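PDB 7CJ3: phosphodiesterase from Salpingoeca rosetta, which binds retinal within a helical transmembrane domain that belongs to the bacteriorhodopsin-like family. Local coordinates for residues T140-C145 with M231-F236; H223-E228 with A269-N274; L114-D119 with P125-R130. All blocks are in the same frame, centred on the assembly; numbering follows the deposited sequence.

Contact 1. Residues T140-C145 with M231-F236; sequences TLLYWC and MSWSIF. With RET (retinal), chain K; OLC ((2R)-2,3-dihydroxypropyl (9Z)-octadec-9-enoate), chain R.
W233 reaches across to helix 128-149 with its six-membered ring, and L141 and L142 receive it at two different angles. CB of L141 lies at the edge of the indole, near the ring plane, with W233 CZ2 4.2 Å away. L142 approaches obliquely: its CG is 3.9 Å from W233 CH2, and its CD2 lies 4.0 Å from the same CH2 atom. CG of W233 stands opposite the carbonyl carbon (chi1 -72°), which sends the indole towards the leucines and leaves one broad face to retinal. Methyl C20 of retinal sits 3.4 Å above that plane, displaced towards the rim, and its distance from W233 CE2 is 3.5 Å. F236 offers the polyene a second aromatic face: C12 lies over its ring, while C11 is 3.4 Å from F236 CD2. L141 bridges both partners, since its CD1 comes within 3.9 Å of retinal C15. L141, W233 and F236 thus belong to the retinal pocket of this bacteriorhodopsin-like fold and touch the polyene and its C20 methyl. Around these side chains, L141 also packs on L268 of helix 250-277 and L95 of helix 86-111, L142 on helix 153-173, and W233 on Y192 and M196 of helix 178-207.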
loop_
_atom_site.group_PDB
_atom_site.type_symbol
_atom_site.label_atom_id
_atom_site.label_comp_id
_atom_site.label_asym_id
_atom_site.label_seq_id
_atom_site.Cartn_x
_atom_site.Cartn_y
_atom_site.Cartn_z
ATOM N N THR B 140 -18.537 2.821 10.632
ATOM C CA THR B 140 -18.861 3.255 9.243
ATOM C C THR B 140 -18.698 2.061 8.286
ATOM O O THR B 140 -19.512 1.949 7.331
ATOM C CB THR B 140 -18.015 4.451 8.776
ATOM O OG1 THR B 140 -18.109 5.571 9.668
ATOM C CG2 THR B 140 -18.434 4.904 7.397
ATOM N N LEU B 141 -17.678 1.222 8.506
ATOM C CA LEU B 141 -17.436 -0.010 7.698
ATOM C C LEU B 141 -18.610 -0.984 7.895
ATOM O O LEU B 141 -19.023 -1.632 6.906
ATOM C CB LEU B 141 -16.107 -0.658 8.105
ATOM C CG LEU B 141 -14.856 0.005 7.532
ATOM C CD1 LEU B 141 -13.600 -0.744 7.950
ATOM C CD2 LEU B 141 -14.937 0.115 6.016
ATOM N N LEU B 142 -19.133 -1.077 9.123
ATOM C CA LEU B 142 -20.303 -1.922 9.444
ATOM C C LEU B 142 -21.529 -1.392 8.695
ATOM O O LEU B 142 -22.296 -2.216 8.171
ATOM C CB LEU B 142 -20.527 -1.930 10.962
ATOM C CG LEU B 142 -19.549 -2.798 11.743
ATOM C CD1 LEU B 142 -19.738 -2.600 13.236
ATOM C CD2 LEU B 142 -19.698 -4.265 11.348
ATOM N N TYR B 143 -21.715 -0.070 8.643
ATOM C CA TYR B 143 -22.860 0.558 7.936
ATOM C C TYR B 143 -22.735 0.226 6.447
ATOM O O TYR B 143 -23.739 -0.018 5.777
ATOM C CB TYR B 143 -22.930 2.064 8.209
ATOM C CG TYR B 143 -23.790 2.825 7.229
ATOM C CD1 TYR B 143 -25.163 2.909 7.396
ATOM C CD2 TYR B 143 -23.231 3.429 6.111
ATOM C CE1 TYR B 143 -25.958 3.583 6.484
ATOM C CE2 TYR B 143 -24.009 4.109 5.192
ATOM C CZ TYR B 143 -25.379 4.170 5.370
ATOM O OH TYR B 143 -26.148 4.832 4.458
ATOM N N TRP B 144 -21.507 0.233 5.936
ATOM C CA TRP B 144 -21.183 -0.140 4.539
ATOM C C TRP B 144 -21.587 -1.603 4.282
ATOM O O TRP B 144 -22.036 -1.931 3.156
ATOM C CB TRP B 144 -19.690 0.108 4.316
ATOM C CG TRP B 144 -19.165 -0.206 2.953
ATOM C CD1 TRP B 144 -18.893 0.680 1.967
ATOM C CD2 TRP B 144 -18.793 -1.503 2.452
ATOM N NE1 TRP B 144 -18.396 0.030 0.869
ATOM C CE2 TRP B 144 -18.312 -1.311 1.139
ATOM C CE3 TRP B 144 -18.819 -2.809 2.973
ATOM C CZ2 TRP B 144 -17.862 -2.374 0.347
ATOM C CZ3 TRP B 144 -18.363 -3.848 2.196
ATOM C CH2 TRP B 144 -17.892 -3.637 0.898
ATOM N N CYS B 145 -21.423 -2.472 5.281
ATOM C CA CYS B 145 -21.734 -3.919 5.169
ATOM C C CYS B 145 -23.235 -4.055 4.936
ATOM O O CYS B 145 -23.619 -4.941 4.115
ATOM C CB CYS B 145 -21.286 -4.703 6.402
ATOM S SG CYS B 145 -19.486 -4.950 6.515
ATOM N N MET B 231 -11.189 -12.498 9.248
ATOM C CA MET B 231 -9.743 -12.800 9.252
ATOM C C MET B 231 -9.008 -11.559 9.754
ATOM O O MET B 231 -8.309 -11.675 10.781
ATOM C CB MET B 231 -9.269 -13.237 7.862
ATOM C CG MET B 231 -7.789 -13.150 7.567
ATOM S SD MET B 231 -6.854 -14.656 8.003
ATOM C CE MET B 231 -5.314 -13.981 8.639
ATOM N N SER B 232 -9.231 -10.402 9.117
ATOM C CA SER B 232 -8.482 -9.137 9.352
ATOM C C SER B 232 -8.765 -8.550 10.741
ATOM O O SER B 232 -7.814 -8.259 11.437
ATOM C CB SER B 232 -8.772 -8.139 8.271
ATOM O OG SER B 232 -10.160 -7.901 8.131
ATOM N N TRP B 233 -10.032 -8.389 11.129
ATOM C CA TRP B 233 -10.434 -7.648 12.352
ATOM C C TRP B 233 -9.993 -8.418 13.592
ATOM O O TRP B 233 -9.833 -7.794 14.662
ATOM C CB TRP B 233 -11.946 -7.428 12.416
ATOM C CG TRP B 233 -12.514 -6.421 11.467
ATOM C CD1 TRP B 233 -12.123 -6.142 10.187
ATOM C CD2 TRP B 233 -13.658 -5.591 11.720
ATOM N NE1 TRP B 233 -12.939 -5.188 9.635
ATOM C CE2 TRP B 233 -13.885 -4.831 10.554
ATOM C CE3 TRP B 233 -14.519 -5.438 12.809
ATOM C CZ2 TRP B 233 -14.942 -3.929 10.457
ATOM C CZ3 TRP B 233 -15.555 -4.539 12.716
ATOM C CH2 TRP B 233 -15.760 -3.797 11.553
ATOM N N SER B 234 -9.851 -9.736 13.482
ATOM C CA SER B 234 -9.537 -10.613 14.638
ATOM C C SER B 234 -8.098 -10.387 15.079
ATOM O O SER B 234 -7.751 -10.805 16.163
ATOM C CB SER B 234 -9.792 -12.029 14.304
ATOM O OG SER B 234 -11.191 -12.296 14.354
ATOM N N ILE B 235 -7.298 -9.701 14.283
ATOM C CA ILE B 235 -5.854 -9.551 14.599
ATOM C C ILE B 235 -5.699 -8.568 15.750
ATOM O O ILE B 235 -4.830 -8.788 16.583
ATOM C CB ILE B 235 -5.060 -9.205 13.327
ATOM C CG1 ILE B 235 -5.032 -10.432 12.421
ATOM C CG2 ILE B 235 -3.664 -8.727 13.654
ATOM C CD1 ILE B 235 -4.981 -10.080 10.978
ATOM N N PHE B 236 -6.562 -7.568 15.844
ATOM C CA PHE B 236 -6.436 -6.500 16.885
ATOM C C PHE B 236 -6.589 -7.101 18.282
ATOM O O PHE B 236 -5.663 -6.996 19.080
ATOM C CB PHE B 236 -7.383 -5.342 16.583
ATOM C CG PHE B 236 -7.216 -4.834 15.181
ATOM C CD1 PHE B 236 -6.064 -4.151 14.819
ATOM C CD2 PHE B 236 -8.170 -5.100 14.217
ATOM C CE1 PHE B 236 -5.896 -3.698 13.526
ATOM C CE2 PHE B 236 -7.990 -4.655 12.921
ATOM C CZ PHE B 236 -6.856 -3.952 12.579
HETATM C C1 RET K . -9.769 -4.196 20.964
HETATM C C2 RET K . -9.834 -4.281 22.489
HETATM C C3 RET K . -9.817 -5.645 23.019
HETATM C C4 RET K . -10.942 -6.470 22.433
HETATM C C5 RET K . -11.281 -6.172 20.999
HETATM C C6 RET K . -10.664 -5.215 20.264
HETATM C C7 RET K . -10.916 -5.158 18.817
HETATM C C8 RET K . -10.514 -4.196 17.895
HETATM C C9 RET K . -10.953 -4.029 16.549
HETATM C C10 RET K . -10.500 -2.970 15.722
HETATM C C11 RET K . -10.698 -2.791 14.347
HETATM C C12 RET K . -10.173 -1.828 13.493
HETATM C C13 RET K . -10.442 -1.654 12.125
HETATM C C14 RET K . -9.910 -0.580 11.435
HETATM C C15 RET K . -10.472 0.024 10.229
HETATM C C16 RET K . -10.213 -2.759 20.636
HETATM C C17 RET K . -8.299 -4.372 20.540
HETATM C C18 RET K . -12.391 -7.068 20.491
HETATM C C19 RET K . -11.917 -4.993 15.926
HETATM C C20 RET K . -11.294 -2.679 11.441
HETATM C C18 OLC R . -23.560 9.628 15.750
HETATM C C10 OLC R . -25.661 12.415 9.955
HETATM C C9 OLC R . -24.658 11.534 9.874
HETATM C C17 OLC R . -24.037 11.024 16.129
HETATM C C11 OLC R . -26.487 12.625 11.204
HETATM C C8 OLC R . -24.193 10.625 11.015
HETATM C C16 OLC R . -25.207 11.519 15.273
HETATM C C12 OLC R . -25.724 13.527 12.172
HETATM C C7 OLC R . -23.983 9.173 10.532
HETATM C C15 OLC R . -25.795 12.861 15.734
HETATM C C13 OLC R . -26.520 13.842 13.455
HETATM C C6 OLC R . -22.534 8.738 10.290
HETATM C C14 OLC R . -25.624 13.982 14.702
HETATM C C5 OLC R . -22.483 7.393 9.538
HETATM C C4 OLC R . -21.088 7.064 8.968
HETATM C C3 OLC R . -21.037 7.003 7.439
#

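Contact 2. Residues H223-E228 with A269-N274; sequences HLLRCE and AMIMVN. With OLC ((2R)-2,3-dihydroxypropyl (9Z)-octadec-9-enoate), chain N.
The carbonyl oxygen of L224 takes the helical hydrogen bond from E228 N at 2.9 Å, and on the side of the partner helix it has I271 CD1 at 3.7 Å. I271 is the one residue of 269-274 that makes the contact, and its branches divide the work. CD1 goes to the backbone and CB atoms, with L224 CB at 4.1 Å and E228 CB at 4.0 Å. CG2, placed anti to the backbone N while CG1 lies beside it (chi1 -76°), meets L225 CD2 at 3.7 Å. L225 and I271 run past one another in opposite senses. The axes of the two helix segments are antiparallel (175°) and 10.2 Å apart at closest approach. E228 touches I271 with its aliphatic part alone, and its chain bends at chi2 (-86°), carrying the carboxylate off from I271 CD1. On another side of helix 219-233, R226 makes a cation-pi pair with W200 of helix 178-207, and its NH1 is 3.5 Å from O19 of OLC. Segments 223-228 and 269-274 thus meet through aliphatic groups; the interaction is dispersive and depends on the fit of I271 against L224, L225 and E228, while the R226 guanidinium lies away from I271, between helix 178-207 and OLC.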
loop_
_atom_site.group_PDB
_atom_site.type_symbol
_atom_site.label_atom_id
_atom_site.label_comp_id
_atom_site.label_asym_id
_atom_site.label_seq_id
_atom_site.Cartn_x
_atom_site.Cartn_y
_atom_site.Cartn_z
ATOM N N HIS B 223 -19.715 -13.364 0.321
ATOM C CA HIS B 223 -19.037 -14.386 1.156
ATOM C C HIS B 223 -17.590 -13.977 1.425
ATOM O O HIS B 223 -17.139 -14.087 2.591
ATOM C CB HIS B 223 -19.122 -15.790 0.537
ATOM C CG HIS B 223 -18.525 -16.830 1.433
ATOM N ND1 HIS B 223 -17.327 -17.456 1.141
ATOM C CD2 HIS B 223 -18.901 -17.271 2.647
ATOM C CE1 HIS B 223 -17.012 -18.263 2.128
ATOM N NE2 HIS B 223 -17.957 -18.161 3.068
ATOM N N LEU B 224 -16.871 -13.562 0.380
ATOM C CA LEU B 224 -15.457 -13.102 0.482
ATOM C C LEU B 224 -15.368 -11.901 1.434
ATOM O O LEU B 224 -14.384 -11.824 2.197
ATOM C CB LEU B 224 -14.947 -12.783 -0.919
ATOM C CG LEU B 224 -14.641 -14.039 -1.719
ATOM C CD1 LEU B 224 -14.122 -13.669 -3.092
ATOM C CD2 LEU B 224 -13.632 -14.917 -0.987
ATOM N N LEU B 225 -16.386 -11.035 1.448
ATOM C CA LEU B 225 -16.420 -9.876 2.358
ATOM C C LEU B 225 -16.513 -10.317 3.830
ATOM O O LEU B 225 -15.669 -9.851 4.624
ATOM C CB LEU B 225 -17.574 -8.964 1.938
ATOM C CG LEU B 225 -17.255 -8.052 0.745
ATOM C CD1 LEU B 225 -18.458 -7.196 0.361
ATOM C CD2 LEU B 225 -16.045 -7.173 1.025
ATOM N N ARG B 226 -17.495 -11.148 4.203
ATOM C CA ARG B 226 -17.679 -11.603 5.612
ATOM C C ARG B 226 -16.473 -12.431 6.113
ATOM O O ARG B 226 -16.205 -12.425 7.341
ATOM C CB ARG B 226 -18.988 -12.370 5.766
ATOM C CG ARG B 226 -19.111 -13.639 4.940
ATOM C CD ARG B 226 -20.465 -14.282 5.201
ATOM N NE ARG B 226 -20.670 -15.559 4.528
ATOM C CZ ARG B 226 -21.704 -16.369 4.753
ATOM N NH1 ARG B 226 -22.636 -16.042 5.628
ATOM N NH2 ARG B 226 -21.826 -17.505 4.104
ATOM N N CYS B 227 -15.767 -13.134 5.211
ATOM C CA CYS B 227 -14.519 -13.893 5.514
ATOM C C CYS B 227 -13.385 -12.883 5.731
ATOM O O CYS B 227 -12.595 -13.048 6.657
ATOM C CB CYS B 227 -14.164 -14.878 4.402
ATOM S SG CYS B 227 -15.251 -16.324 4.219
ATOM N N GLU B 228 -13.321 -11.839 4.910
ATOM C CA GLU B 228 -12.241 -10.829 4.979
ATOM C C GLU B 228 -12.254 -10.153 6.360
ATOM O O GLU B 228 -11.156 -10.029 6.951
ATOM C CB GLU B 228 -12.420 -9.810 3.863
ATOM C CG GLU B 228 -11.189 -8.964 3.600
ATOM C CD GLU B 228 -10.996 -7.717 4.448
ATOM O OE1 GLU B 228 -9.826 -7.311 4.523
ATOM O OE2 GLU B 228 -11.969 -7.146 5.016
ATOM N N ALA B 269 -11.847 -2.895 -0.555
ATOM C CA ALA B 269 -11.691 -2.167 -1.835
ATOM C C ALA B 269 -11.169 -3.096 -2.915
ATOM O O ALA B 269 -11.487 -2.842 -4.061
ATOM C CB ALA B 269 -10.770 -0.991 -1.676
ATOM N N MET B 270 -10.370 -4.101 -2.573
ATOM C CA MET B 270 -9.892 -5.120 -3.549
ATOM C C MET B 270 -11.080 -5.984 -4.011
ATOM O O MET B 270 -11.146 -6.284 -5.212
ATOM C CB MET B 270 -8.786 -5.998 -2.954
ATOM C CG MET B 270 -7.405 -5.365 -2.998
ATOM S SD MET B 270 -6.140 -6.188 -1.930
ATOM C CE MET B 270 -6.385 -7.947 -2.205
ATOM N N ILE B 271 -11.990 -6.355 -3.110
ATOM C CA ILE B 271 -13.107 -7.311 -3.394
ATOM C C ILE B 271 -14.177 -6.603 -4.250
ATOM O O ILE B 271 -14.778 -7.264 -5.130
ATOM C CB ILE B 271 -13.673 -7.931 -2.087
ATOM C CG1 ILE B 271 -12.742 -9.018 -1.534
ATOM C CG2 ILE B 271 -15.093 -8.457 -2.272
ATOM C CD1 ILE B 271 -12.935 -9.334 -0.063
ATOM N N MET B 272 -14.392 -5.304 -4.051
ATOM C CA MET B 272 -15.422 -4.556 -4.807
ATOM C C MET B 272 -14.882 -4.086 -6.168
ATOM O O MET B 272 -15.683 -4.002 -7.110
ATOM C CB MET B 272 -15.941 -3.373 -3.997
ATOM C CG MET B 272 -17.399 -3.132 -4.286
ATOM S SD MET B 272 -18.070 -1.732 -3.435
ATOM C CE MET B 272 -16.741 -0.542 -3.604
ATOM N N VAL B 273 -13.580 -3.826 -6.297
ATOM C CA VAL B 273 -12.901 -3.636 -7.617
ATOM C C VAL B 273 -13.254 -4.807 -8.556
ATOM O O VAL B 273 -13.488 -4.564 -9.751
ATOM C CB VAL B 273 -11.376 -3.511 -7.436
ATOM C CG1 VAL B 273 -10.608 -3.797 -8.727
ATOM C CG2 VAL B 273 -10.990 -2.158 -6.861
ATOM N N ASN B 274 -13.274 -6.029 -8.021
ATOM C CA ASN B 274 -13.567 -7.286 -8.751
ATOM C C ASN B 274 -15.040 -7.324 -9.174
ATOM O O ASN B 274 -15.305 -7.750 -10.313
ATOM C CB ASN B 274 -13.221 -8.506 -7.887
ATOM C CG ASN B 274 -13.329 -9.814 -8.641
ATOM O OD1 ASN B 274 -12.408 -10.185 -9.369
ATOM N ND2 ASN B 274 -14.448 -10.505 -8.480
HETATM C C18 OLC N . -10.875 -14.611 17.977
HETATM C C10 OLC N . -18.680 -16.615 11.880
HETATM C C9 OLC N . -19.447 -17.592 11.346
HETATM C C17 OLC N . -11.995 -15.480 17.414
HETATM C C11 OLC N . -18.421 -16.389 13.340
HETATM C C8 OLC N . -20.214 -18.643 12.076
HETATM C C24 OLC N . -27.426 -19.765 5.010
HETATM C C16 OLC N . -13.093 -14.754 16.610
HETATM C C12 OLC N . -17.078 -15.725 13.548
HETATM C C7 OLC N . -21.358 -19.168 11.217
HETATM C C15 OLC N . -14.381 -15.588 16.468
HETATM C C13 OLC N . -16.418 -16.144 14.898
HETATM C C6 OLC N . -22.574 -19.595 12.048
HETATM C C14 OLC N . -15.076 -15.372 15.119
HETATM C C5 OLC N . -23.531 -18.478 12.536
HETATM C C4 OLC N . -24.459 -17.766 11.498
HETATM C C3 OLC N . -24.652 -18.466 10.136
HETATM C C2 OLC N . -25.188 -17.588 8.981
HETATM C C21 OLC N . -25.200 -18.485 5.070
HETATM C C1 OLC N . -24.774 -18.182 7.612
HETATM C C22 OLC N . -26.183 -19.333 4.219
HETATM O O19 OLC N . -23.706 -18.795 7.499
HETATM O O25 OLC N . -28.398 -20.222 4.084
HETATM O O23 OLC N . -26.600 -18.651 3.010
HETATM O O20 OLC N . -25.631 -18.096 6.401
#

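Contact 3. Residues L114-D119 with P125-R130; sequences LYFLVD and PVWLMR. With OLC ((2R)-2,3-dihydroxypropyl (9Z)-octadec-9-enoate), chain M.
F116 packs on P125 and W127 at a short antiparallel beta hairpin, strands 117-118 and 125-126, which links helix 86-111 to helix 128-149 much as a hairpin does in the corresponding loop of bacteriorhodopsin. F116 CB lies 3.6 Å from V126 O and 3.8 Å from W127 CE3. With CG set between the backbone N and the carbonyl carbon (chi1 67°), the ring runs alongside the indole, CG and CD1 both near W127 CZ3. Further out, CD2 is 3.6 Å from P125 CB, and CE2 follows it along the proline. The two aromatic planes are inclined by 59°, an oblique pairing. The hairpin itself is held by L117 and V126, a hydrogen-bonded pair: V126 N donates to L117 O at 2.8 Å from above the carbonyl plane, and L117 N returns a bond to V126 O at 3.2 Å. On the face bearing L117 and V126, the L117 and L128 side chains cross at about a right angle, with their CD1 atoms in contact; L128 CD1 also touches Y115, and L128 CD2 meets C8 of OLC. W127 is the N-cap of helix 128-149. Just beyond it, M129 N donates to a water at 3.0 Å, and that water gives a weak bond of 3.4 Å to Y115 O.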
loop_
_atom_site.group_PDB
_atom_site.type_symbol
_atom_site.label_atom_id
_atom_site.label_comp_id
_atom_site.label_asym_id
_atom_site.label_seq_id
_atom_site.Cartn_x
_atom_site.Cartn_y
_atom_site.Cartn_z
ATOM N N LEU B 114 1.259 13.867 20.245
ATOM C CA LEU B 114 -0.152 13.591 20.604
ATOM C C LEU B 114 -0.199 12.997 22.016
ATOM O O LEU B 114 0.597 12.113 22.334
ATOM C CB LEU B 114 -0.785 12.665 19.566
ATOM C CG LEU B 114 -0.829 13.197 18.135
ATOM C CD1 LEU B 114 -1.385 12.131 17.195
ATOM C CD2 LEU B 114 -1.672 14.458 18.038
ATOM N N TYR B 115 -1.109 13.525 22.830
ATOM C CA TYR B 115 -1.481 13.016 24.170
ATOM C C TYR B 115 -1.837 11.539 24.031
ATOM O O TYR B 115 -2.544 11.150 23.058
ATOM C CB TYR B 115 -2.672 13.791 24.736
ATOM C CG TYR B 115 -3.135 13.292 26.074
ATOM C CD1 TYR B 115 -2.268 13.246 27.151
ATOM C CD2 TYR B 115 -4.426 12.841 26.245
ATOM C CE1 TYR B 115 -2.685 12.791 28.388
ATOM C CE2 TYR B 115 -4.872 12.383 27.474
ATOM C CZ TYR B 115 -4.001 12.373 28.549
ATOM O OH TYR B 115 -4.449 11.936 29.761
ATOM N N PHE B 116 -1.340 10.749 24.988
ATOM C CA PHE B 116 -1.447 9.266 25.042
ATOM C C PHE B 116 -1.505 8.828 26.509
ATOM O O PHE B 116 -1.063 9.577 27.403
ATOM C CB PHE B 116 -0.278 8.629 24.280
ATOM C CG PHE B 116 1.074 8.841 24.901
ATOM C CD1 PHE B 116 1.840 9.933 24.561
ATOM C CD2 PHE B 116 1.590 7.937 25.824
ATOM C CE1 PHE B 116 3.118 10.101 25.091
ATOM C CE2 PHE B 116 2.848 8.116 26.379
ATOM C CZ PHE B 116 3.613 9.200 26.009
ATOM N N LEU B 117 -2.060 7.642 26.739
ATOM C CA LEU B 117 -2.162 7.030 28.085
ATOM C C LEU B 117 -0.989 6.075 28.241
ATOM O O LEU B 117 -0.417 5.688 27.215
ATOM C CB LEU B 117 -3.520 6.329 28.223
ATOM C CG LEU B 117 -4.712 7.233 28.582
ATOM C CD1 LEU B 117 -4.568 8.635 28.031
ATOM C CD2 LEU B 117 -6.024 6.635 28.098
ATOM N N VAL B 118 -0.619 5.768 29.483
ATOM C CA VAL B 118 0.347 4.684 29.829
ATOM C C VAL B 118 -0.473 3.550 30.455
ATOM O O VAL B 118 -1.271 3.848 31.390
ATOM C CB VAL B 118 1.452 5.233 30.748
ATOM C CG1 VAL B 118 2.472 4.191 31.103
ATOM C CG2 VAL B 118 2.134 6.426 30.110
ATOM N N ASP B 119 -0.350 2.327 29.906
ATOM C CA ASP B 119 -1.175 1.135 30.283
ATOM C C ASP B 119 -0.649 0.568 31.621
ATOM O O ASP B 119 0.569 0.800 31.945
ATOM C CB ASP B 119 -1.330 0.143 29.120
ATOM C CG ASP B 119 -0.107 -0.675 28.668
ATOM O OD1 ASP B 119 0.958 -0.636 29.336
ATOM O OD2 ASP B 119 -0.248 -1.379 27.632
ATOM N N PRO B 125 2.565 2.827 25.784
ATOM C CA PRO B 125 1.632 3.887 25.378
ATOM C C PRO B 125 0.333 3.356 24.747
ATOM O O PRO B 125 0.361 2.399 24.018
ATOM C CB PRO B 125 2.437 4.739 24.385
ATOM C CG PRO B 125 3.604 3.860 23.931
ATOM C CD PRO B 125 3.749 2.715 24.919
ATOM N N VAL B 126 -0.779 4.009 25.058
ATOM C CA VAL B 126 -2.130 3.762 24.502
ATOM C C VAL B 126 -2.454 4.928 23.564
ATOM O O VAL B 126 -2.743 6.033 24.043
ATOM C CB VAL B 126 -3.164 3.657 25.637
ATOM C CG1 VAL B 126 -4.530 3.191 25.140
ATOM C CG2 VAL B 126 -2.663 2.766 26.748
ATOM N N TRP B 127 -2.397 4.688 22.257
ATOM C CA TRP B 127 -2.572 5.728 21.217
ATOM C C TRP B 127 -4.067 5.993 21.059
ATOM O O TRP B 127 -4.761 5.154 20.386
ATOM C CB TRP B 127 -1.955 5.269 19.910
ATOM C CG TRP B 127 -0.485 4.985 19.955
ATOM C CD1 TRP B 127 0.135 3.850 19.506
ATOM C CD2 TRP B 127 0.571 5.868 20.378
ATOM N NE1 TRP B 127 1.492 3.964 19.631
ATOM C CE2 TRP B 127 1.790 5.182 20.174
ATOM C CE3 TRP B 127 0.616 7.170 20.888
ATOM C CZ2 TRP B 127 3.030 5.749 20.484
ATOM C CZ3 TRP B 127 1.843 7.718 21.204
ATOM C CH2 TRP B 127 3.037 7.030 20.989
ATOM N N LEU B 128 -4.542 7.120 21.619
ATOM C CA LEU B 128 -5.974 7.517 21.582
ATOM C C LEU B 128 -6.383 7.878 20.145
ATOM O O LEU B 128 -7.584 7.762 19.780
ATOM C CB LEU B 128 -6.123 8.696 22.541
ATOM C CG LEU B 128 -5.987 8.324 24.025
ATOM C CD1 LEU B 128 -5.696 9.552 24.891
ATOM C CD2 LEU B 128 -7.245 7.604 24.507
ATOM N N MET B 129 -5.407 8.261 19.327
ATOM C CA MET B 129 -5.625 8.597 17.890
ATOM C C MET B 129 -5.995 7.329 17.103
ATOM O O MET B 129 -6.978 7.382 16.347
ATOM C CB MET B 129 -4.397 9.280 17.280
ATOM C CG MET B 129 -4.604 9.735 15.847
ATOM S SD MET B 129 -5.815 11.054 15.629
ATOM C CE MET B 129 -4.706 12.434 15.909
ATOM N N ARG B 130 -5.290 6.216 17.310
ATOM C CA ARG B 130 -5.675 4.924 16.680
ATOM C C ARG B 130 -7.099 4.567 17.123
ATOM O O ARG B 130 -7.941 4.332 16.226
ATOM C CB ARG B 130 -4.690 3.796 16.957
ATOM C CG ARG B 130 -4.972 2.551 16.120
ATOM C CD ARG B 130 -3.784 1.591 16.060
ATOM N NE ARG B 130 -3.223 1.350 17.383
ATOM C CZ ARG B 130 -1.939 1.083 17.637
ATOM N NH1 ARG B 130 -1.051 0.953 16.653
ATOM N NH2 ARG B 130 -1.546 0.913 18.884
HETATM C C10 OLC M . -11.350 9.317 22.010
HETATM C C9 OLC M . -11.388 8.002 21.877
HETATM C C11 OLC M . -10.475 10.062 23.032
HETATM C C8 OLC M . -10.517 7.144 22.753
HETATM C C16 OLC M . -7.953 13.302 26.046
HETATM C C12 OLC M . -10.898 11.550 23.227
HETATM C C7 OLC M . -11.333 6.110 23.512
HETATM C C15 OLC M . -8.608 14.204 24.960
HETATM C C13 OLC M . -9.771 12.623 23.246
HETATM C C6 OLC M . -12.381 6.696 24.473
HETATM C C14 OLC M . -9.933 13.706 24.330
HETATM C C5 OLC M . -12.334 6.081 25.879
HETATM C C4 OLC M . -11.273 6.739 26.759
HETATM C C3 OLC M . -11.201 5.986 28.071
HETATM O O HOH W 1 -2.694 9.013 20.459
#

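Overall arrangement
Contacts 1 and 2 are neighbours: their centres are 12 Å apart, both use helix 219-233, and their segments alternate along the chain. They also touch directly, W144 CH2 of contact 1 lying 3.6 Å from L225 CD1 of contact 2, and W144 CZ2 3.8 Å from M272 SD. Contact 1 lines the retinal pocket itself, whereas the E228 side chain of contact 2 stays about 8 Å from retinal. Contact 3 shares helix 128-149 with contact 1 but is centred 22 Å from it, and its V126 side chain is about 9 Å from retinal. Contacts 2 and 3, with centres 32 Å apart, occupy opposite sides of the chain's centre.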